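Local atomic coordinates of geranyltranstransferase (Legionella pneumophila subsp. pneumophila, PDB entry 3LOM), a protein that probably catalyses the magnesium-dependent head-to-tail condensation of isoprenoid diphosphates to farnesyl diphosphate, and perhaps to the longer geranylgeranyl diphosphate. Residues P55-L60 with A195-V200; V176-L181 with T259-Q264; G223-M228 with V272-A277. All coordinates share one frame; numbering follows the deposited sequence.

From the N terminus, the chain opens contact 1 at 55-60, on helix 53-64, and runs through 134 mostly helical residues before 195-200 closes it. Contact 2 has opened by then, at 176-181, so the two loops cross, sharing helix 178-201, their centres about 29 Å apart. Contact 3 opens at 223-228, after contact 1 has closed. Contact 2 then closes at 259-264, beyond the unmodelled residues 239-253, and contact 3 at 272-277, so these two cross as well. Contact 1 belongs to the core of the helical fold, contact 2 ties the end of helix 257-260 and the following turn to the start of helix 178-201, and contact 3 joins helix 263-279 to helix 209-236.

Contact 1 of 3, residues P55-L60 with A195-V200; sequences PILVYL and ACFEMV
The ring of Phe197 meets Leu57 at its far end, where CZ lies 4.1 Å from Leu57 CD2, and the methyl approaches the ring on a slant. Tyr59, which takes no part, stacks its ring on Tyr16 of helix 5-28 and is hydrogen-bonded through OH to Asp73. Both segments are helical and belong to the all-alpha bundle of the isoprenoid synthase fold. Their axes come within 8.8 Å and run in broadly the same direction, 38° apart, with no hydrogen bond between them. Val58 works in the middle with both of its branches. CG1, anti to the backbone N (chi1 167°), leans toward Val200, while CG2 rests on the backbone side of Cys196, 3.8 Å from Cys196 CB. Cys196 also offers CB to Leu57 CB, at 4.3 Å. All five touching residues are buried, and Leu79 of helix 69-91 packs against both Val58 and Cys196. Val200 adds the closest approach of the two segments: its CG2 sits 3.6 Å from the carbonyl oxygen Val58 O and 4.1 Å from Val58 CG1.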
# COMPACT_ATOMS: atom_id res chain seq x y z
N PRO A 55 -8.24 -4.98 -15.84
CA PRO A 55 -8.91 -3.78 -16.35
C PRO A 55 -10.06 -4.05 -17.32
O PRO A 55 -11.07 -3.35 -17.26
CB PRO A 55 -7.80 -3.04 -17.09
CG PRO A 55 -6.61 -3.41 -16.39
CD PRO A 55 -6.78 -4.85 -16.00
N ILE A 56 -9.89 -5.03 -18.20
CA ILE A 56 -10.92 -5.42 -19.16
C ILE A 56 -12.20 -5.88 -18.45
O ILE A 56 -13.30 -5.46 -18.81
CB ILE A 56 -10.42 -6.53 -20.12
CG1 ILE A 56 -9.16 -6.06 -20.86
CG2 ILE A 56 -11.51 -6.91 -21.12
CD1 ILE A 56 -8.37 -7.18 -21.53
N LEU A 57 -12.04 -6.73 -17.43
CA LEU A 57 -13.17 -7.22 -16.63
C LEU A 57 -13.90 -6.08 -15.95
O LEU A 57 -15.13 -6.08 -15.93
CB LEU A 57 -12.70 -8.24 -15.58
CG LEU A 57 -12.18 -9.58 -16.11
CD1 LEU A 57 -11.41 -10.31 -15.01
CD2 LEU A 57 -13.29 -10.45 -16.68
N VAL A 58 -13.15 -5.12 -15.42
CA VAL A 58 -13.71 -3.86 -14.91
C VAL A 58 -14.55 -3.11 -15.96
O VAL A 58 -15.65 -2.65 -15.66
CB VAL A 58 -12.59 -2.95 -14.35
CG1 VAL A 58 -13.07 -1.52 -14.12
CG2 VAL A 58 -12.07 -3.52 -13.07
N TYR A 59 -14.02 -3.01 -17.18
CA TYR A 59 -14.72 -2.31 -18.26
C TYR A 59 -15.99 -3.04 -18.69
O TYR A 59 -17.03 -2.41 -18.85
CB TYR A 59 -13.80 -2.11 -19.48
CG TYR A 59 -12.79 -1.00 -19.30
CD1 TYR A 59 -13.19 0.29 -18.93
CD2 TYR A 59 -11.43 -1.22 -19.51
CE1 TYR A 59 -12.27 1.31 -18.77
CE2 TYR A 59 -10.50 -0.20 -19.35
CZ TYR A 59 -10.93 1.06 -18.98
OH TYR A 59 -10.02 2.08 -18.82
N LEU A 60 -15.89 -4.36 -18.84
CA LEU A 60 -17.00 -5.18 -19.31
C LEU A 60 -18.12 -5.35 -18.27
O LEU A 60 -19.30 -5.34 -18.63
CB LEU A 60 -16.50 -6.53 -19.80
CG LEU A 60 -15.69 -6.48 -21.09
CD1 LEU A 60 -15.33 -7.87 -21.56
CD2 LEU A 60 -16.46 -5.73 -22.17
N ALA A 195 -12.64 -8.48 -6.72
CA ALA A 195 -12.64 -7.02 -6.53
C ALA A 195 -12.98 -6.20 -7.80
O ALA A 195 -13.52 -5.11 -7.68
CB ALA A 195 -11.32 -6.56 -5.94
N CYS A 196 -12.70 -6.74 -8.99
CA CYS A 196 -13.07 -6.10 -10.26
C CYS A 196 -14.57 -5.87 -10.34
O CYS A 196 -15.03 -4.79 -10.70
CB CYS A 196 -12.66 -6.95 -11.46
SG CYS A 196 -10.91 -7.32 -11.58
N PHE A 197 -15.31 -6.90 -9.96
CA PHE A 197 -16.76 -6.88 -9.99
C PHE A 197 -17.30 -6.12 -8.78
O PHE A 197 -18.25 -5.35 -8.90
CB PHE A 197 -17.28 -8.31 -10.07
CG PHE A 197 -16.65 -9.12 -11.18
CD1 PHE A 197 -17.18 -9.10 -12.46
CD2 PHE A 197 -15.51 -9.89 -10.94
CE1 PHE A 197 -16.59 -9.83 -13.49
CE2 PHE A 197 -14.91 -10.61 -11.96
CZ PHE A 197 -15.45 -10.59 -13.23
N GLU A 198 -16.66 -6.30 -7.63
CA GLU A 198 -17.12 -5.67 -6.39
C GLU A 198 -16.90 -4.15 -6.33
O GLU A 198 -17.75 -3.43 -5.80
CB GLU A 198 -16.50 -6.33 -5.15
CG GLU A 198 -16.93 -7.77 -4.90
CD GLU A 198 -18.28 -7.90 -4.20
OE1 GLU A 198 -18.85 -6.88 -3.76
OE2 GLU A 198 -18.75 -9.05 -4.08
N MET A 199 -15.78 -3.67 -6.87
CA MET A 199 -15.52 -2.22 -6.95
C MET A 199 -16.49 -1.55 -7.94
O MET A 199 -16.94 -0.43 -7.71
CB MET A 199 -14.06 -1.92 -7.31
CG MET A 199 -13.10 -1.97 -6.12
SD MET A 199 -11.35 -1.66 -6.51
CE MET A 199 -11.10 -3.01 -7.55
N VAL A 200 -16.80 -2.27 -9.03
CA VAL A 200 -17.79 -1.84 -10.02
C VAL A 200 -19.19 -1.74 -9.39
O VAL A 200 -19.93 -0.78 -9.64
CB VAL A 200 -17.74 -2.77 -11.29
CG1 VAL A 200 -19.08 -2.83 -12.02
CG2 VAL A 200 -16.65 -2.30 -12.25

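Contact 2 of 3, residues V176-L181 with T259-Q264; sequences VTEEQL and TLFNKQ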
# COMPACT_ATOMS: atom_id res chain seq x y z
N VAL A 176 -0.75 -31.11 1.05
CA VAL A 176 -1.82 -30.14 0.89
C VAL A 176 -3.05 -30.76 0.24
O VAL A 176 -2.97 -31.38 -0.83
CB VAL A 176 -1.31 -28.89 0.11
CG1 VAL A 176 -2.44 -27.93 -0.23
CG2 VAL A 176 -0.25 -28.15 0.92
N THR A 177 -4.19 -30.61 0.90
CA THR A 177 -5.48 -31.09 0.40
C THR A 177 -6.00 -30.20 -0.72
O THR A 177 -5.47 -29.11 -0.95
CB THR A 177 -6.55 -31.16 1.51
OG1 THR A 177 -6.67 -29.88 2.15
CG2 THR A 177 -6.19 -32.21 2.56
N GLU A 178 -7.05 -30.66 -1.39
CA GLU A 178 -7.76 -29.87 -2.38
C GLU A 178 -8.38 -28.63 -1.74
O GLU A 178 -8.40 -27.56 -2.34
CB GLU A 178 -8.85 -30.71 -3.05
CG GLU A 178 -9.47 -30.08 -4.28
CD GLU A 178 -10.79 -30.71 -4.66
OE1 GLU A 178 -10.84 -31.95 -4.80
OE2 GLU A 178 -11.78 -29.97 -4.83
N GLU A 179 -8.86 -28.80 -0.51
CA GLU A 179 -9.47 -27.73 0.28
C GLU A 179 -8.51 -26.56 0.52
O GLU A 179 -8.85 -25.41 0.26
CB GLU A 179 -9.98 -28.28 1.62
CG GLU A 179 -11.04 -27.42 2.31
CD GLU A 179 -12.45 -27.75 1.84
OE1 GLU A 179 -12.97 -28.82 2.21
OE2 GLU A 179 -13.04 -26.92 1.10
N GLN A 180 -7.31 -26.88 1.02
CA GLN A 180 -6.28 -25.89 1.33
C GLN A 180 -5.80 -25.16 0.08
O GLN A 180 -5.64 -23.94 0.08
CB GLN A 180 -5.09 -26.54 2.03
CG GLN A 180 -5.35 -27.01 3.44
CD GLN A 180 -4.39 -28.10 3.87
OE1 GLN A 180 -4.14 -29.06 3.13
NE2 GLN A 180 -3.85 -27.97 5.08
N LEU A 181 -5.58 -25.94 -0.99
CA LEU A 181 -5.19 -25.43 -2.29
C LEU A 181 -6.21 -24.43 -2.85
O LEU A 181 -5.83 -23.40 -3.40
CB LEU A 181 -4.99 -26.59 -3.27
CG LEU A 181 -4.51 -26.29 -4.70
CD1 LEU A 181 -3.06 -25.82 -4.71
CD2 LEU A 181 -4.67 -27.53 -5.55
N THR A 259 -1.65 -31.94 -10.01
CA THR A 259 -1.14 -33.08 -9.26
C THR A 259 -2.27 -33.74 -8.48
O THR A 259 -2.20 -34.92 -8.13
CB THR A 259 -0.01 -32.69 -8.28
OG1 THR A 259 -0.49 -31.70 -7.35
CG2 THR A 259 1.21 -32.15 -9.02
N LEU A 260 -3.32 -32.96 -8.23
CA LEU A 260 -4.48 -33.44 -7.48
C LEU A 260 -5.60 -33.94 -8.39
O LEU A 260 -6.32 -34.86 -8.02
CB LEU A 260 -4.98 -32.35 -6.52
CG LEU A 260 -4.55 -32.46 -5.05
CD1 LEU A 260 -3.08 -32.86 -4.84
CD2 LEU A 260 -4.85 -31.16 -4.34
N PHE A 261 -5.74 -33.32 -9.56
CA PHE A 261 -6.61 -33.86 -10.61
C PHE A 261 -5.73 -34.41 -11.71
O PHE A 261 -4.65 -33.88 -11.97
CB PHE A 261 -7.52 -32.78 -11.19
CG PHE A 261 -8.44 -32.16 -10.20
CD1 PHE A 261 -8.13 -30.93 -9.62
CD2 PHE A 261 -9.62 -32.79 -9.83
CE1 PHE A 261 -8.98 -30.34 -8.70
CE2 PHE A 261 -10.48 -32.22 -8.91
CZ PHE A 261 -10.16 -30.99 -8.34
N ASN A 262 -6.20 -35.47 -12.37
CA ASN A 262 -5.50 -36.00 -13.54
C ASN A 262 -5.88 -35.21 -14.80
O ASN A 262 -6.78 -34.36 -14.74
CB ASN A 262 -5.69 -37.53 -13.66
CG ASN A 262 -6.75 -37.93 -14.70
OD1 ASN A 262 -7.88 -37.45 -14.69
ND2 ASN A 262 -6.36 -38.84 -15.58
N LYS A 263 -5.20 -35.48 -15.90
CA LYS A 263 -5.43 -34.80 -17.18
C LYS A 263 -6.92 -34.63 -17.53
O LYS A 263 -7.38 -33.51 -17.75
CB LYS A 263 -4.70 -35.56 -18.30
CG LYS A 263 -4.44 -34.74 -19.55
CD LYS A 263 -3.50 -35.47 -20.49
CE LYS A 263 -3.42 -34.77 -21.84
NZ LYS A 263 -2.28 -35.28 -22.65
N GLN A 264 -7.66 -35.73 -17.54
CA GLN A 264 -9.06 -35.74 -17.96
C GLN A 264 -9.96 -35.07 -16.93
O GLN A 264 -10.91 -34.37 -17.29
CB GLN A 264 -9.57 -37.17 -18.23
CG GLN A 264 -8.52 -38.30 -18.21
CD GLN A 264 -7.48 -38.24 -19.33
OE1 GLN A 264 -6.36 -38.73 -19.17
NE2 GLN A 264 -7.83 -37.63 -20.47
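Glu178 and Leu260 bring the two backbones to their nearest point, CA to CA 7.0 Å, where the first turn of helix 178-201 passes the end of helix 257-260 and the chain leaves helical geometry at Phe261. Leu260 reaches across with one methyl. Its CD2 lies 3.7 Å from Glu178 N, over the start of the helix, and meets Leu181 tip to tip, 3.8 Å from Leu181 CD2. Glu178 reaches the other way. With CG anti to the backbone N (chi1 -168°) and the chain extended beyond it, the carboxylate arrives at the end of the Phe261 ring, where OE1 is 3.7 Å from Phe261 CZ. The two side chains cross at about a right angle, with the carboxylate and ring planes 50° apart. The start of helix 178-201 is closed by a capping box. Thr177 N gives a nearly straight hydrogen bond of 2.7 Å to Gln180 OE1, and Gln180 N returns one of 3.3 Å to Thr177 OG1. The same Gln180 OE1 also accepts from Thr177 OG1 at 2.8 Å, that hydroxyl standing above the carbonyl plane, so two donors grip one oxygen. On the opposite segment Asn262 caps the next helix through OD1, which accepts from Gln265 N, while the Phe261 ring packs on Leu266 and Glu269 of that same helix 263-279.

Contact 3 of 3, residues G223-M228 with V272-A277; sequences GLVFQM and VHYQIA
Val225 lays its CG1 methyl over one face of the Tyr274 ring, 3.7 Å from the ring centroid and 18° off the normal, a CH-pi contact displaced toward the rim. The torsion explains the approach: CG1 stands between the backbone N and the carbonyl carbon (chi1 82°), and CG2, on the same side of the ring plane, lies beyond the CD2-CE2 rim, 3.6 Å from Tyr274 CD2. At its far end the tyrosine meets a second ring. Its hydroxyl lies at the edge of Phe226, near the ring plane, with Tyr274 OH 3.4 Å from Phe226 CE1; the polar partner of this hydroxyl is Gln229 OE1, one residue beyond the segment. Two side chains touch the imidazole of His273. Leu224 CD2 lies over one face of the imidazole, 3.9 Å from its centroid, as a second CH-pi contact. Met228, its chain extended, comes in at about a right angle and places CE 3.6 Å from His273 CD2, with SD in an oblique sulfur-aromatic contact. The imidazole is also hydrogen-bonded through ND1 to His221 ND1, which should limit its rotation. The two helical segments run roughly antiparallel, at 153°, their axes approaching to 9.6 Å, with no hydrogen bond between them. Around this pair in the isoprenoid synthase bundle, helix 178-201 reaches Leu224 and His273 through Arg182 and Phe226 through Ile193, while helix 289-303 packs Leu298 against both Phe226 and Tyr274.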
# COMPACT_ATOMS: atom_id res chain seq x y z
N GLY A 223 -11.85 -16.61 -11.49
CA GLY A 223 -10.60 -16.54 -10.73
C GLY A 223 -10.03 -17.89 -10.34
O GLY A 223 -8.81 -18.06 -10.24
N LEU A 224 -10.93 -18.85 -10.14
CA LEU A 224 -10.55 -20.23 -9.84
C LEU A 224 -10.04 -20.93 -11.10
O LEU A 224 -8.96 -21.53 -11.08
CB LEU A 224 -11.76 -20.97 -9.26
CG LEU A 224 -11.73 -22.47 -9.00
CD1 LEU A 224 -10.59 -22.88 -8.06
CD2 LEU A 224 -13.07 -22.91 -8.44
N VAL A 225 -10.80 -20.84 -12.18
CA VAL A 225 -10.49 -21.56 -13.42
C VAL A 225 -9.20 -21.09 -14.13
O VAL A 225 -8.55 -21.88 -14.81
CB VAL A 225 -11.72 -21.61 -14.39
CG1 VAL A 225 -11.86 -20.33 -15.20
CG2 VAL A 225 -11.66 -22.84 -15.29
N PHE A 226 -8.82 -19.81 -13.95
CA PHE A 226 -7.55 -19.29 -14.50
C PHE A 226 -6.36 -20.06 -13.91
O PHE A 226 -5.43 -20.44 -14.62
CB PHE A 226 -7.37 -17.80 -14.21
CG PHE A 226 -8.27 -16.90 -15.01
CD1 PHE A 226 -8.85 -17.33 -16.20
CD2 PHE A 226 -8.50 -15.59 -14.59
CE1 PHE A 226 -9.68 -16.49 -16.94
CE2 PHE A 226 -9.32 -14.74 -15.32
CZ PHE A 226 -9.90 -15.19 -16.50
N GLN A 227 -6.43 -20.28 -12.60
CA GLN A 227 -5.42 -21.02 -11.86
C GLN A 227 -5.40 -22.51 -12.19
O GLN A 227 -4.34 -23.14 -12.19
CB GLN A 227 -5.62 -20.81 -10.36
CG GLN A 227 -4.40 -21.11 -9.55
CD GLN A 227 -3.20 -20.25 -9.93
OE1 GLN A 227 -3.32 -19.04 -10.13
NE2 GLN A 227 -2.04 -20.88 -10.03
N MET A 228 -6.59 -23.07 -12.45
CA MET A 228 -6.71 -24.43 -12.98
C MET A 228 -6.01 -24.53 -14.33
O MET A 228 -5.21 -25.44 -14.56
CB MET A 228 -8.18 -24.84 -13.11
CG MET A 228 -8.86 -25.25 -11.81
SD MET A 228 -10.62 -25.62 -12.03
CE MET A 228 -11.06 -25.97 -10.34
N VAL A 272 -16.38 -27.45 -16.69
CA VAL A 272 -17.53 -27.25 -15.80
C VAL A 272 -17.54 -25.84 -15.22
O VAL A 272 -18.57 -25.17 -15.23
CB VAL A 272 -17.62 -28.31 -14.66
CG1 VAL A 272 -18.90 -28.12 -13.84
CG2 VAL A 272 -17.60 -29.72 -15.20
N HIS A 273 -16.38 -25.38 -14.76
CA HIS A 273 -16.28 -24.06 -14.12
C HIS A 273 -16.49 -22.89 -15.09
O HIS A 273 -17.10 -21.88 -14.71
CB HIS A 273 -14.98 -23.92 -13.33
CG HIS A 273 -15.03 -24.58 -11.99
ND1 HIS A 273 -15.76 -24.06 -10.94
CD2 HIS A 273 -14.46 -25.72 -11.53
CE1 HIS A 273 -15.64 -24.85 -9.89
NE2 HIS A 273 -14.85 -25.86 -10.22
N TYR A 274 -16.00 -23.04 -16.33
CA TYR A 274 -16.28 -22.08 -17.40
C TYR A 274 -17.75 -22.07 -17.80
O TYR A 274 -18.31 -21.01 -18.06
CB TYR A 274 -15.41 -22.34 -18.64
CG TYR A 274 -14.15 -21.51 -18.68
CD1 TYR A 274 -14.21 -20.12 -18.76
CD2 TYR A 274 -12.89 -22.11 -18.64
CE1 TYR A 274 -13.06 -19.35 -18.79
CE2 TYR A 274 -11.73 -21.35 -18.67
CZ TYR A 274 -11.82 -19.97 -18.75
OH TYR A 274 -10.68 -19.21 -18.77
N GLN A 275 -18.36 -23.26 -17.84
CA GLN A 275 -19.78 -23.42 -18.16
C GLN A 275 -20.65 -22.70 -17.14
O GLN A 275 -21.60 -22.01 -17.51
CB GLN A 275 -20.14 -24.91 -18.23
CG GLN A 275 -21.44 -25.25 -18.96
CD GLN A 275 -22.66 -25.28 -18.04
OE1 GLN A 275 -23.77 -24.98 -18.47
NE2 GLN A 275 -22.45 -25.65 -16.77
N ILE A 276 -20.32 -22.86 -15.85
CA ILE A 276 -21.01 -22.17 -14.76
C ILE A 276 -20.83 -20.66 -14.91
O ILE A 276 -21.78 -19.89 -14.71
CB ILE A 276 -20.55 -22.69 -13.35
CG1 ILE A 276 -20.83 -24.19 -13.16
CG2 ILE A 276 -21.18 -21.89 -12.20
CD1 ILE A 276 -22.29 -24.64 -13.38
N ALA A 277 -19.62 -20.25 -15.28
CA ALA A 277 -19.31 -18.84 -15.53
C ALA A 277 -20.13 -18.24 -16.69
O ALA A 277 -20.69 -17.15 -16.55
CB ALA A 277 -17.81 -18.64 -15.76